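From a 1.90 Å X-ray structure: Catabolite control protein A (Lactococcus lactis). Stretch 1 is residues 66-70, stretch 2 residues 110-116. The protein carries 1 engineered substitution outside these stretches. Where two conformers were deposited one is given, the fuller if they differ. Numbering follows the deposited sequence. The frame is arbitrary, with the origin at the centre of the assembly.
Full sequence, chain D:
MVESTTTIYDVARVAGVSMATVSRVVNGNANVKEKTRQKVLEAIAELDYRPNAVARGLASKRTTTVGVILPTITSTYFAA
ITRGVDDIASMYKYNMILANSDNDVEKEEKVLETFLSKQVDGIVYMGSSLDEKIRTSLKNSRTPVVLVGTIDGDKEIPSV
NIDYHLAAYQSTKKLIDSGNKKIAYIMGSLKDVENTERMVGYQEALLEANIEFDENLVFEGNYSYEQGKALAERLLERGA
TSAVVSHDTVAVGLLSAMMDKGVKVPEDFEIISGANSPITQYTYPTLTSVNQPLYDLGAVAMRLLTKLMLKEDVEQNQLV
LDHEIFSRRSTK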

# COMPACT_ATOMS: atom_id res chain seq x y z
N VAL D 66 -9.07 -5.10 20.81
CA VAL D 66 -8.75 -3.78 20.32
C VAL D 66 -9.40 -3.49 18.95
O VAL D 66 -9.22 -4.25 17.98
CB VAL D 66 -7.23 -3.52 20.30
CG1 VAL D 66 -6.72 -3.36 21.73
CG2 VAL D 66 -6.48 -4.64 19.64
N GLY D 67 -10.17 -2.40 18.93
CA GLY D 67 -10.77 -1.84 17.71
C GLY D 67 -9.83 -0.83 17.07
O GLY D 67 -9.38 0.11 17.72
N VAL D 68 -9.56 -0.99 15.77
CA VAL D 68 -8.69 -0.05 15.02
C VAL D 68 -9.44 0.49 13.81
O VAL D 68 -9.85 -0.27 12.93
CB VAL D 68 -7.38 -0.74 14.54
CG1 VAL D 68 -6.43 0.27 13.89
CG2 VAL D 68 -6.68 -1.48 15.69
N ILE D 69 -9.58 1.80 13.77
CA ILE D 69 -10.27 2.51 12.71
C ILE D 69 -9.23 3.26 11.90
O ILE D 69 -8.43 3.98 12.48
CB ILE D 69 -11.27 3.54 13.25
CG1 ILE D 69 -12.18 2.85 14.25
CG2 ILE D 69 -12.06 4.17 12.06
CD1 ILE D 69 -13.13 3.74 14.95
N LEU D 70 -9.26 3.06 10.59
CA LEU D 70 -8.36 3.78 9.67
C LEU D 70 -9.13 4.08 8.40
O LEU D 70 -10.11 3.38 8.11
CB LEU D 70 -7.10 2.95 9.35
CG LEU D 70 -7.25 1.59 8.64
CD1 LEU D 70 -5.90 1.13 8.00
CD2 LEU D 70 -7.76 0.48 9.56
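Stretch 2, residues 110-116: KVLETFL

Residues 110-116 form part of a longer α-helix that packs against the strand of residues 66-70, itself the continuation of a strand that begins earlier in the chain. The two segments run almost exactly antiparallel, with an angle of 174° between their N-to-C directions and a closest approach of 9.7 Å between their axes. Because the directions oppose, the register pairs the earlier part of the strand segment with the later part of the helical one: Gly67 CA lies 6.4 Å from Phe115 CA, whereas Ile69 CA and Val111 CA are 7.7 Å apart. The helix is thus nearer to the strand at the glycine.

Within the two stretches, the backbone hydrogen bonds are those of the helix. The amides Thr114 N, Phe115 N and Leu116 N donate to Lys110 O, Val111 O and Leu112 O at 3.1, 2.9 and 2.7 Å, respectively, the i to i-4 pattern expected of an α-helix. Thr114 OG1 adds a weak hydrogen bond to Lys110 O at 3.3 Å. No hydrogen bond links the helix to the strand, so their direct contact rests on van der Waals packing, which buries 211 Å² summed over both sides.

The aromatic part of this contact centres on Phe115, whose CA-to-CB bond points toward the strand (chi1 -78°, m). Gly67 lies over one face of its ring, with Gly67 CA 3.8 Å from the centroid of the Phe115 ring and 27° off the ring normal, a CH-pi arrangement; the closest pair is Gly67 CA to Phe115 CE2 at 3.4 Å. The absence of a side chain makes this approach possible, since an ideally placed CB on Gly67 would fall 2.5 Å from Phe115 CD2, a clash. The ring also reaches the next peptide, with Val68 N 3.6 Å from Phe115 CZ, although the CA-to-CB bond of Val68 points away from the helix.

The apolar side-chain contacts converge on Ile69, the strand residue most covered by the helix. Its CA-to-CB bond points toward the helix, and in its m,t rotamer the side chain meets three helical side chains. Ile69 CG1 lies 3.3 Å from Phe115 CE2 and 3.7 Å from Val111 CG1, while Ile69 CD1 reaches Leu112 CD2 at 3.4 Å. The CA-to-CB bond of Val111 also points toward the strand; that of Leu112 points sideways, but the end of its side chain comes nearer. Lys110, Glu113, Thr114 and Leu116 make no contact with the strand segment, nor do Val66 and Leu70 with the helix.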

# COMPACT_ATOMS: atom_id res chain seq x y z
N LYS D 110 -20.84 4.70 12.49
CA LYS D 110 -21.32 3.32 12.41
C LYS D 110 -20.26 2.35 12.96
O LYS D 110 -20.59 1.44 13.71
CB LYS D 110 -21.69 2.96 10.97
CG LYS D 110 -22.94 3.69 10.49
CD LYS D 110 -23.26 3.45 9.02
CE LYS D 110 -23.68 2.00 8.77
NZ LYS D 110 -24.23 1.85 7.39
N VAL D 111 -19.00 2.56 12.59
CA VAL D 111 -17.89 1.70 13.06
C VAL D 111 -17.82 1.68 14.60
O VAL D 111 -17.79 0.61 15.22
CB VAL D 111 -16.53 2.12 12.43
CG1 VAL D 111 -15.37 1.44 13.14
CG2 VAL D 111 -16.52 1.78 10.94
N LEU D 112 -17.84 2.86 15.22
CA LEU D 112 -17.89 2.96 16.69
C LEU D 112 -19.10 2.29 17.35
O LEU D 112 -18.97 1.71 18.44
CB LEU D 112 -17.85 4.42 17.14
CG LEU D 112 -16.57 5.21 16.87
CD1 LEU D 112 -16.73 6.60 17.47
CD2 LEU D 112 -15.36 4.52 17.44
N GLU D 113 -20.26 2.35 16.72
CA GLU D 113 -21.42 1.62 17.22
C GLU D 113 -21.13 0.14 17.26
O GLU D 113 -21.43 -0.53 18.25
CB GLU D 113 -22.66 1.87 16.34
CG GLU D 113 -23.22 3.26 16.48
CD GLU D 113 -24.49 3.50 15.65
OE1 GLU D 113 -24.78 2.72 14.71
OE2 GLU D 113 -25.19 4.50 15.95
N THR D 114 -20.55 -0.37 16.18
CA THR D 114 -20.23 -1.78 16.10
C THR D 114 -19.18 -2.15 17.16
O THR D 114 -19.31 -3.19 17.80
CB THR D 114 -19.77 -2.17 14.70
OG1 THR D 114 -20.82 -1.87 13.77
CG2 THR D 114 -19.47 -3.66 14.62
N PHE D 115 -18.16 -1.29 17.33
CA PHE D 115 -17.13 -1.49 18.38
C PHE D 115 -17.71 -1.46 19.80
O PHE D 115 -17.43 -2.33 20.62
CB PHE D 115 -16.03 -0.40 18.28
CG PHE D 115 -15.00 -0.61 17.17
CD1 PHE D 115 -15.10 -1.64 16.24
CD2 PHE D 115 -13.95 0.28 17.05
CE1 PHE D 115 -14.15 -1.80 15.23
CE2 PHE D 115 -13.01 0.15 16.05
CZ PHE D 115 -13.10 -0.90 15.14
N LEU D 116 -18.51 -0.43 20.10
CA LEU D 116 -19.11 -0.24 21.43
C LEU D 116 -20.10 -1.36 21.74
O LEU D 116 -20.18 -1.80 22.89
CB LEU D 116 -19.80 1.14 21.55
CG LEU D 116 -18.97 2.42 21.85
CD1 LEU D 116 -17.77 2.67 20.90
CD2 LEU D 116 -19.89 3.66 21.85